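Local structure of glucokinase (Enterococcus faecalis, 2QM1) at residues 9-20 against 46-54; 75-86 against 89-100. The protein probably phosphorylates glucose at the expense of ATP, as a zinc-containing glucokinase of the ROK family. All coordinates share one frame; numbering follows the deposited sequence. Where two conformers were deposited one is given.

Interaction 1: residues 9-20 against 46-54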
loop_
_atom_site.group_PDB
_atom_site.type_symbol
_atom_site.label_atom_id
_atom_site.label_comp_id
_atom_site.label_asym_id
_atom_site.label_seq_id
_atom_site.Cartn_x
_atom_site.Cartn_y
_atom_site.Cartn_z
ATOM N N ILE B 9 4.192 1.064 -29.329
ATOM C CA ILE B 9 5.496 0.452 -29.124
ATOM C C ILE B 9 5.741 0.317 -27.614
ATOM O O ILE B 9 5.548 1.272 -26.849
ATOM C CB ILE B 9 6.628 1.294 -29.795
ATOM C CG1 ILE B 9 6.481 1.290 -31.320
ATOM C CG2 ILE B 9 8.055 0.742 -29.355
ATOM C CD1 ILE B 9 7.260 2.399 -32.076
ATOM N N GLY B 10 6.173 -0.863 -27.186
ATOM C CA GLY B 10 6.652 -1.021 -25.792
ATOM C C GLY B 10 8.146 -1.311 -25.738
ATOM O O GLY B 10 8.666 -2.014 -26.582
ATOM N N ILE B 11 8.829 -0.741 -24.753
ATOM C CA ILE B 11 10.261 -0.955 -24.559
ATOM C C ILE B 11 10.438 -1.503 -23.160
ATOM O O ILE B 11 9.919 -0.936 -22.184
ATOM C CB ILE B 11 11.086 0.335 -24.717
ATOM C CG1 ILE B 11 10.868 0.917 -26.129
ATOM C CG2 ILE B 11 12.602 0.056 -24.382
ATOM C CD1 ILE B 11 10.982 2.512 -26.271
ATOM N N ASP B 12 11.179 -2.602 -23.087
ATOM C CA ASP B 12 11.546 -3.213 -21.834
ATOM C C ASP B 12 13.085 -3.123 -21.658
ATOM O O ASP B 12 13.850 -3.974 -22.121
ATOM C CB ASP B 12 10.960 -4.634 -21.796
ATOM C CG ASP B 12 11.325 -5.388 -20.551
ATOM O OD1 ASP B 12 12.044 -4.813 -19.717
ATOM O OD2 ASP B 12 10.908 -6.577 -20.425
ATOM N N LEU B 13 13.509 -2.062 -20.976
ATOM C CA LEU B 13 14.928 -1.733 -20.785
ATOM C C LEU B 13 15.466 -2.478 -19.564
ATOM O O LEU B 13 15.106 -2.137 -18.433
ATOM C CB LEU B 13 15.108 -0.204 -20.576
ATOM C CG LEU B 13 16.487 0.278 -20.073
ATOM C CD1 LEU B 13 17.642 -0.156 -20.992
ATOM C CD2 LEU B 13 16.612 1.822 -19.739
ATOM N N GLY B 14 16.313 -3.491 -19.784
ATOM C CA GLY B 14 16.902 -4.258 -18.672
ATOM C C GLY B 14 18.410 -4.096 -18.579
ATOM O O GLY B 14 19.034 -3.591 -19.500
ATOM N N GLY B 15 19.016 -4.528 -17.474
ATOM C CA GLY B 15 20.484 -4.335 -17.290
ATOM C C GLY B 15 21.390 -4.958 -18.351
ATOM O O GLY B 15 22.513 -4.491 -18.594
ATOM N N THR B 16 20.888 -6.014 -18.991
ATOM C CA THR B 16 21.632 -6.769 -20.022
ATOM C C THR B 16 21.080 -6.680 -21.445
ATOM O O THR B 16 21.866 -6.676 -22.417
ATOM C CB THR B 16 21.613 -8.277 -19.698
ATOM O OG1 THR B 16 21.456 -8.464 -18.289
ATOM C CG2 THR B 16 22.863 -8.912 -20.150
ATOM N N THR B 17 19.742 -6.638 -21.546
ATOM C CA THR B 17 19.005 -6.635 -22.821
ATOM C C THR B 17 17.946 -5.526 -22.850
ATOM O O THR B 17 17.414 -5.159 -21.807
ATOM C CB THR B 17 18.260 -7.978 -23.101
ATOM O OG1 THR B 17 18.701 -9.017 -22.210
ATOM C CG2 THR B 17 18.458 -8.397 -24.541
ATOM N N ILE B 18 17.670 -4.981 -24.039
ATOM C CA ILE B 18 16.566 -4.033 -24.211
ATOM C C ILE B 18 15.656 -4.726 -25.216
ATOM O O ILE B 18 16.104 -5.086 -26.320
ATOM C CB ILE B 18 17.024 -2.632 -24.788
ATOM C CG1 ILE B 18 18.231 -2.063 -24.006
ATOM C CG2 ILE B 18 15.803 -1.644 -24.831
ATOM C CD1 ILE B 18 18.833 -0.756 -24.620
ATOM N N LYS B 19 14.408 -4.951 -24.815
ATOM C CA LYS B 19 13.448 -5.638 -25.660
ATOM C C LYS B 19 12.400 -4.641 -26.142
ATOM O O LYS B 19 12.011 -3.782 -25.381
ATOM C CB LYS B 19 12.742 -6.697 -24.864
ATOM C CG LYS B 19 13.653 -7.708 -24.269
ATOM C CD LYS B 19 12.883 -8.983 -24.109
ATOM C CE LYS B 19 13.285 -9.713 -22.890
ATOM N NZ LYS B 19 12.719 -8.925 -21.755
ATOM N N PHE B 20 11.941 -4.808 -27.383
ATOM C CA PHE B 20 10.939 -3.935 -28.007
ATOM C C PHE B 20 9.801 -4.796 -28.506
ATOM O O PHE B 20 10.005 -5.992 -28.842
ATOM C CB PHE B 20 11.535 -3.219 -29.202
ATOM C CG PHE B 20 12.803 -2.486 -28.914
ATOM C CD1 PHE B 20 12.795 -1.115 -28.739
ATOM C CD2 PHE B 20 14.021 -3.157 -28.862
ATOM C CE1 PHE B 20 13.980 -0.425 -28.479
ATOM C CE2 PHE B 20 15.211 -2.467 -28.581
ATOM C CZ PHE B 20 15.191 -1.101 -28.412
ATOM N N ILE B 46 22.765 4.285 -24.096
ATOM C CA ILE B 46 21.531 3.491 -23.963
ATOM C C ILE B 46 20.371 4.152 -24.725
ATOM O O ILE B 46 19.843 3.592 -25.696
ATOM C CB ILE B 46 21.216 3.236 -22.476
ATOM C CG1 ILE B 46 22.309 2.335 -21.886
ATOM C CG2 ILE B 46 19.785 2.611 -22.232
ATOM C CD1 ILE B 46 22.177 2.132 -20.368
ATOM N N VAL B 47 20.037 5.377 -24.335
ATOM C CA VAL B 47 18.965 6.086 -24.989
ATOM C C VAL B 47 19.231 6.258 -26.490
ATOM O O VAL B 47 18.327 5.999 -27.269
ATOM C CB VAL B 47 18.573 7.391 -24.271
ATOM C CG1 VAL B 47 17.755 8.316 -25.203
ATOM C CG2 VAL B 47 17.794 7.047 -22.981
ATOM N N PRO B 48 20.458 6.672 -26.904
ATOM C CA PRO B 48 20.665 6.691 -28.369
ATOM C C PRO B 48 20.483 5.309 -29.055
ATOM O O PRO B 48 20.034 5.247 -30.198
ATOM C CB PRO B 48 22.111 7.161 -28.496
ATOM C CG PRO B 48 22.331 8.003 -27.193
ATOM C CD PRO B 48 21.639 7.182 -26.182
ATOM N N SER B 49 20.879 4.226 -28.387
ATOM C CA SER B 49 20.701 2.906 -28.976
ATOM C C SER B 49 19.201 2.550 -29.157
ATOM O O SER B 49 18.827 1.858 -30.108
ATOM C CB SER B 49 21.438 1.833 -28.178
ATOM O OG SER B 49 20.768 1.578 -26.985
ATOM N N ILE B 50 18.358 3.064 -28.261
ATOM C CA ILE B 50 16.932 2.775 -28.285
ATOM C C ILE B 50 16.338 3.569 -29.433
ATOM O O ILE B 50 15.553 3.036 -30.215
ATOM C CB ILE B 50 16.280 3.148 -26.919
ATOM C CG1 ILE B 50 16.805 2.213 -25.784
ATOM C CG2 ILE B 50 14.771 3.188 -27.016
ATOM C CD1 ILE B 50 16.225 2.583 -24.317
ATOM N N ILE B 51 16.725 4.846 -29.523
ATOM C CA ILE B 51 16.292 5.713 -30.620
ATOM C C ILE B 51 16.667 5.114 -31.977
ATOM O O ILE B 51 15.818 4.993 -32.888
ATOM C CB ILE B 51 16.933 7.093 -30.467
ATOM C CG1 ILE B 51 16.347 7.819 -29.217
ATOM C CG2 ILE B 51 16.836 7.879 -31.805
ATOM C CD1 ILE B 51 17.108 9.124 -28.841
ATOM N N GLU B 52 17.948 4.748 -32.113
ATOM C CA GLU B 52 18.447 4.063 -33.300
ATOM C C GLU B 52 17.734 2.770 -33.651
ATOM O O GLU B 52 17.480 2.540 -34.817
ATOM C CB GLU B 52 19.948 3.804 -33.215
ATOM C CG GLU B 52 20.549 3.129 -34.428
ATOM C CD GLU B 52 20.166 3.782 -35.771
ATOM O OE1 GLU B 52 20.030 3.031 -36.754
ATOM O OE2 GLU B 52 20.008 5.024 -35.853
ATOM N N SER B 53 17.468 1.916 -32.657
ATOM C CA SER B 53 16.831 0.632 -32.929
ATOM C C SER B 53 15.389 0.841 -33.467
ATOM O O SER B 53 14.946 0.139 -34.365
ATOM C CB SER B 53 16.837 -0.227 -31.666
ATOM O OG SER B 53 16.149 -1.455 -31.859
ATOM N N ILE B 54 14.665 1.819 -32.921
ATOM C CA ILE B 54 13.333 2.129 -33.410
ATOM C C ILE B 54 13.355 2.824 -34.778
ATOM O O ILE B 54 12.586 2.485 -35.667
ATOM C CB ILE B 54 12.540 2.939 -32.369
ATOM C CG1 ILE B 54 12.114 2.033 -31.210
ATOM C CG2 ILE B 54 11.321 3.661 -33.028
ATOM C CD1 ILE B 54 11.704 2.802 -30.020
#

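Interaction 2: residues 75-86 against 89-100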
loop_
_atom_site.group_PDB
_atom_site.type_symbol
_atom_site.label_atom_id
_atom_site.label_comp_id
_atom_site.label_asym_id
_atom_site.label_seq_id
_atom_site.Cartn_x
_atom_site.Cartn_y
_atom_site.Cartn_z
ATOM N N THR B 75 11.855 1.024 -17.245
ATOM C CA THR B 75 13.272 1.231 -16.978
ATOM C C THR B 75 13.572 0.862 -15.529
ATOM O O THR B 75 12.737 1.085 -14.639
ATOM C CB THR B 75 13.687 2.709 -17.181
ATOM O OG1 THR B 75 15.079 2.886 -16.816
ATOM C CG2 THR B 75 12.836 3.608 -16.322
ATOM N N PRO B 76 14.778 0.348 -15.283
ATOM C CA PRO B 76 15.263 0.212 -13.917
ATOM C C PRO B 76 15.326 1.605 -13.286
ATOM O O PRO B 76 15.445 2.604 -14.011
ATOM C CB PRO B 76 16.678 -0.337 -14.100
ATOM C CG PRO B 76 16.666 -0.958 -15.438
ATOM C CD PRO B 76 15.792 -0.083 -16.255
ATOM N N GLY B 77 15.212 1.654 -11.953
ATOM C CA GLY B 77 15.294 2.879 -11.147
ATOM C C GLY B 77 13.962 3.537 -10.865
ATOM O O GLY B 77 12.912 2.975 -11.142
ATOM N N SER B 78 13.986 4.766 -10.352
ATOM C CA SER B 78 12.723 5.391 -10.022
ATOM C C SER B 78 12.369 6.545 -10.985
ATOM O O SER B 78 13.228 7.270 -11.483
ATOM C CB SER B 78 12.645 5.738 -8.541
ATOM O OG SER B 78 12.726 7.108 -8.311
ATOM N N VAL B 79 11.090 6.655 -11.293
ATOM C CA VAL B 79 10.686 7.518 -12.379
ATOM C C VAL B 79 9.771 8.607 -11.863
ATOM O O VAL B 79 8.790 8.317 -11.198
ATOM C CB VAL B 79 9.992 6.682 -13.540
ATOM C CG1 VAL B 79 9.424 7.605 -14.647
ATOM C CG2 VAL B 79 10.999 5.675 -14.161
ATOM N N ASP B 80 10.091 9.856 -12.201
ATOM C CA ASP B 80 9.186 10.974 -12.000
ATOM C C ASP B 80 8.384 11.044 -13.310
ATOM O O ASP B 80 8.937 11.348 -14.375
ATOM C CB ASP B 80 9.959 12.282 -11.761
ATOM C CG ASP B 80 9.062 13.412 -11.303
ATOM O OD1 ASP B 80 7.913 13.459 -11.761
ATOM O OD2 ASP B 80 9.507 14.240 -10.469
ATOM N N ILE B 81 7.112 10.682 -13.194
ATOM C CA ILE B 81 6.163 10.606 -14.274
ATOM C C ILE B 81 5.942 11.978 -14.904
ATOM O O ILE B 81 6.017 12.106 -16.114
ATOM C CB ILE B 81 4.805 10.006 -13.753
ATOM C CG1 ILE B 81 5.035 8.609 -13.140
ATOM C CG2 ILE B 81 3.718 10.052 -14.823
ATOM C CD1 ILE B 81 5.473 7.541 -14.129
ATOM N N GLU B 82 5.678 12.995 -14.085
ATOM C CA GLU B 82 5.489 14.350 -14.588
ATOM C C GLU B 82 6.745 14.811 -15.345
ATOM O O GLU B 82 6.642 15.325 -16.446
ATOM C CB GLU B 82 5.132 15.339 -13.452
ATOM C CG GLU B 82 4.401 16.600 -13.984
ATOM C CD GLU B 82 4.815 17.896 -13.315
ATOM O OE1 GLU B 82 5.969 18.356 -13.526
ATOM O OE2 GLU B 82 3.963 18.481 -12.596
ATOM N N LYS B 83 7.920 14.590 -14.754
ATOM C CA LYS B 83 9.202 15.000 -15.348
ATOM C C LYS B 83 9.670 14.168 -16.554
ATOM O O LYS B 83 10.419 14.685 -17.377
ATOM C CB LYS B 83 10.309 15.025 -14.262
ATOM C CG LYS B 83 10.813 16.406 -13.884
ATOM C CD LYS B 83 9.664 17.396 -13.707
ATOM C CE LYS B 83 9.505 17.846 -12.268
ATOM N NZ LYS B 83 10.145 19.159 -12.132
ATOM N N GLY B 84 9.251 12.891 -16.632
ATOM C CA GLY B 84 9.805 11.934 -17.615
ATOM C C GLY B 84 11.292 11.634 -17.404
ATOM O O GLY B 84 12.089 11.533 -18.339
ATOM N N THR B 85 11.645 11.473 -16.142
ATOM C CA THR B 85 13.007 11.578 -15.671
ATOM C C THR B 85 13.259 10.247 -14.899
ATOM O O THR B 85 12.319 9.696 -14.326
ATOM C CB THR B 85 12.997 12.853 -14.792
ATOM O OG1 THR B 85 13.731 13.939 -15.419
ATOM C CG2 THR B 85 13.433 12.599 -13.462
ATOM N N VAL B 86 14.480 9.728 -14.936
ATOM C CA VAL B 86 14.834 8.479 -14.252
ATOM C C VAL B 86 16.000 8.719 -13.274
ATOM O O VAL B 86 17.089 9.191 -13.685
ATOM C CB VAL B 86 15.288 7.361 -15.280
ATOM C CG1 VAL B 86 15.534 6.022 -14.545
ATOM C CG2 VAL B 86 14.279 7.199 -16.402
ATOM N N ALA B 89 19.155 4.406 -11.259
ATOM C CA ALA B 89 19.386 3.276 -12.146
ATOM C C ALA B 89 20.878 2.926 -12.123
ATOM O O ALA B 89 21.553 2.913 -13.164
ATOM C CB ALA B 89 18.908 3.608 -13.573
ATOM N N TYR B 90 21.388 2.660 -10.923
ATOM C CA TYR B 90 22.841 2.546 -10.733
ATOM C C TYR B 90 23.434 1.423 -11.571
ATOM O O TYR B 90 24.517 1.594 -12.128
ATOM C CB TYR B 90 23.236 2.449 -9.238
ATOM C CG TYR B 90 23.991 3.666 -8.672
ATOM C CD1 TYR B 90 23.467 4.971 -8.765
ATOM C CD2 TYR B 90 25.227 3.496 -8.015
ATOM C CE1 TYR B 90 24.171 6.101 -8.236
ATOM C CE2 TYR B 90 25.954 4.605 -7.473
ATOM C CZ TYR B 90 25.423 5.905 -7.584
ATOM O OH TYR B 90 26.142 6.968 -7.051
ATOM N N ASN B 91 22.689 0.319 -11.703
ATOM C CA ASN B 91 23.074 -0.815 -12.541
ATOM C C ASN B 91 23.291 -0.473 -14.008
ATOM O O ASN B 91 23.893 -1.244 -14.749
ATOM C CB ASN B 91 22.058 -1.962 -12.421
ATOM C CG ASN B 91 20.619 -1.528 -12.737
ATOM O OD1 ASN B 91 20.097 -0.557 -12.186
ATOM N ND2 ASN B 91 19.962 -2.285 -13.613
ATOM N N LEU B 92 22.808 0.693 -14.415
ATOM C CA LEU B 92 22.940 1.156 -15.784
ATOM C C LEU B 92 24.119 2.110 -15.920
ATOM O O LEU B 92 24.489 2.475 -17.033
ATOM C CB LEU B 92 21.642 1.836 -16.246
ATOM C CG LEU B 92 20.428 0.943 -16.552
ATOM C CD1 LEU B 92 19.237 1.752 -17.096
ATOM C CD2 LEU B 92 20.780 -0.216 -17.515
ATOM N N ASN B 93 24.704 2.490 -14.781
ATOM C CA ASN B 93 25.728 3.533 -14.703
ATOM C C ASN B 93 25.159 4.940 -14.871
ATOM O O ASN B 93 25.904 5.876 -15.088
ATOM C CB ASN B 93 26.863 3.334 -15.755
ATOM C CG ASN B 93 27.812 2.175 -15.433
ATOM O OD1 ASN B 93 28.041 1.843 -14.257
ATOM N ND2 ASN B 93 28.399 1.570 -16.490
ATOM N N TRP B 94 23.843 5.101 -14.815
ATOM C CA TRP B 94 23.268 6.442 -14.726
ATOM C C TRP B 94 23.435 6.924 -13.293
ATOM O O TRP B 94 22.753 6.449 -12.421
ATOM C CB TRP B 94 21.791 6.441 -15.112
ATOM C CG TRP B 94 21.546 6.093 -16.559
ATOM C CD1 TRP B 94 22.473 6.065 -17.556
ATOM C CD2 TRP B 94 20.299 5.742 -17.160
ATOM N NE1 TRP B 94 21.889 5.701 -18.742
ATOM C CE2 TRP B 94 20.551 5.504 -18.529
ATOM C CE3 TRP B 94 18.989 5.619 -16.680
ATOM C CZ2 TRP B 94 19.543 5.153 -19.427
ATOM C CZ3 TRP B 94 17.989 5.260 -17.564
ATOM C CH2 TRP B 94 18.275 5.022 -18.929
ATOM N N THR B 95 24.373 7.836 -13.042
ATOM C CA THR B 95 24.556 8.321 -11.677
ATOM C C THR B 95 23.888 9.687 -11.485
ATOM O O THR B 95 23.809 10.250 -10.388
ATOM C CB THR B 95 26.038 8.373 -11.306
ATOM O OG1 THR B 95 26.738 9.148 -12.292
ATOM C CG2 THR B 95 26.606 6.959 -11.259
ATOM N N THR B 96 23.352 10.182 -12.574
ATOM C CA THR B 96 22.811 11.510 -12.631
ATOM C C THR B 96 21.388 11.335 -13.192
ATOM O O THR B 96 21.142 10.353 -13.892
ATOM C CB THR B 96 23.793 12.258 -13.554
ATOM O OG1 THR B 96 24.764 13.014 -12.778
ATOM C CG2 THR B 96 23.156 13.027 -14.625
ATOM N N VAL B 97 20.469 12.255 -12.882
ATOM C CA VAL B 97 19.072 12.192 -13.386
ATOM C C VAL B 97 19.053 12.220 -14.941
ATOM O O VAL B 97 19.656 13.114 -15.560
ATOM C CB VAL B 97 18.221 13.384 -12.871
ATOM C CG1 VAL B 97 16.780 13.212 -13.220
ATOM C CG2 VAL B 97 18.356 13.573 -11.363
ATOM N N GLN B 98 18.360 11.266 -15.557
ATOM C CA GLN B 98 18.301 11.168 -17.006
ATOM C C GLN B 98 16.963 11.689 -17.575
ATOM O O GLN B 98 15.879 11.237 -17.148
ATOM C CB GLN B 98 18.562 9.730 -17.461
ATOM C CG GLN B 98 19.953 9.162 -17.053
ATOM C CD GLN B 98 21.106 9.969 -17.619
ATOM O OE1 GLN B 98 21.311 10.043 -18.848
ATOM N NE2 GLN B 98 21.889 10.567 -16.720
ATOM N N PRO B 99 17.042 12.652 -18.514
ATOM C CA PRO B 99 15.875 13.265 -19.168
ATOM C C PRO B 99 15.398 12.375 -20.322
ATOM O O PRO B 99 15.299 12.837 -21.456
ATOM C CB PRO B 99 16.437 14.589 -19.714
ATOM C CG PRO B 99 17.859 14.288 -20.019
ATOM C CD PRO B 99 18.313 13.240 -18.996
ATOM N N VAL B 100 15.063 11.122 -20.004
ATOM C CA VAL B 100 14.823 10.113 -21.012
ATOM C C VAL B 100 13.647 10.483 -21.890
ATOM O O VAL B 100 13.702 10.332 -23.088
ATOM C CB VAL B 100 14.522 8.727 -20.357
ATOM C CG1 VAL B 100 14.048 7.728 -21.395
ATOM C CG2 VAL B 100 15.772 8.154 -19.638
#

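Interaction 1: residues 9-20 against 46-54
Five apolar side chains of residues 9-20, Ile9, Ile11, Leu13, Ile18 and Phe20, meet Ile46, Ile50 and Ile54 of helix 46-54, which lie one turn apart. Ile50 sits in the middle. Its CG2 branch reaches Ile11 CD1 at 3.9 Å, while its CG1 lies 3.8 Å from Ile18 CD1, the two side chains crossing at about a right angle. The CD1 methyls of Ile54 and Ile11 meet at 3.8 Å, and toward the start of the helix Ile46 CG2 comes within 3.7 Å of Leu13 CD1. Beta-branched isoleucine suits the strands; on the helix its use is that two branches reach different partners. In Ile50, CG1 points anti to the carbonyl carbon (chi1 -67°), toward Ile18, and CG2 anti to the backbone N, toward Ile11 and Phe20.

The hairpin 9-20 and helix 46-54 belong to the N-terminal domain of the actin-like ATPase fold, in which a mixed sheet with strand order 3-2-1-4-5 is covered by helices. The short axes of strand 17-20 and helix 46-54 run 33° apart in nearly the same sense, with 10.6 Å between them; side chains fill that gap.

Aromatic contacts centre on Phe20. Ser53 OG lies 3.5 Å above one face, displaced toward the rim near CE2 and CZ, whereas Ile50 CG2 approaches the ring edge, 4.0 Å from CE1. Serine is small enough to lie over the ring, and Trp33, which stacks with Phe20, satisfies the hydroxyl: its NE1 donates to Ser53 OG.

Within the helix, Ser49 OG donates to a lone pair of Ile46 O over 2.6 Å, and that carbonyl also accepts from Ile50 N. On the hairpin, Lys19 NZ forms a salt bridge with Asp12 OD2.

Interaction 2: residues 75-86 against 89-100
A beta bridge joins Val86, on the second strand of the small hairpin 78-87, to Gln98 as the chain returns toward helix 100-108. The two form an antiparallel hydrogen-bonded pair: Val86 N donates to Gln98 O over 3.0 Å, and Gln98 N donates back to Val86 O with a nearly straight bond (171°). Gln98 O also receives a CA-H...O contact from Thr85.

The valine fits because its two methyls serve different neighbours. With CG1 anti to the backbone N (chi1 -175°), that methyl meets the edge of the Trp94 ring in its plane, 4.0 Å from CZ3, while CG2 packs on Val100 CG2 at 3.7 Å. Gln98 CG lies over one face of the indole and Leu92 CD1 over the opposite face, both toward the rim; Trp94 NE1 hydrogen-bonds to Gly43 O.

At the hairpin turn, Gly84 and Thr85 face Asp80 in a G1 beta bulge, where glycine accommodates the positive phi. Asp80 OD1 accepts from Lys83 N in an Asx motif.

At the other end of the hairpin, just before strand 78-80, the Pro76 ring presents CD to Leu92 CD1 (4.0 Å) and CB to Asn91 ND2, and Ala89 is small enough for its CB to approach Pro76 O at 3.6 Å.

Leu13 joins the two contacts, whose centres are 14 Å apart. In interaction 1 it packs against Ile46 at the start of the helix; its CD2 then reaches into interaction 2, lying 3.5 Å from Thr75 OG1 and 3.7 Å from both Trp94 CH2 and Leu92 CD1. Ile46 likewise touches Leu92 and Trp94, so the start of helix 46-60 and loop 89-100 share one apolar core. Interaction 2 is nearer the bound magnesium ion: Gly77 lies about 8 Å from the ion and the side chain of Leu13 about 13 Å. Asn116, Asn119 and Gly148 form the magnesium site, and Gly77 lies about 5 Å from the side chain of Asn116.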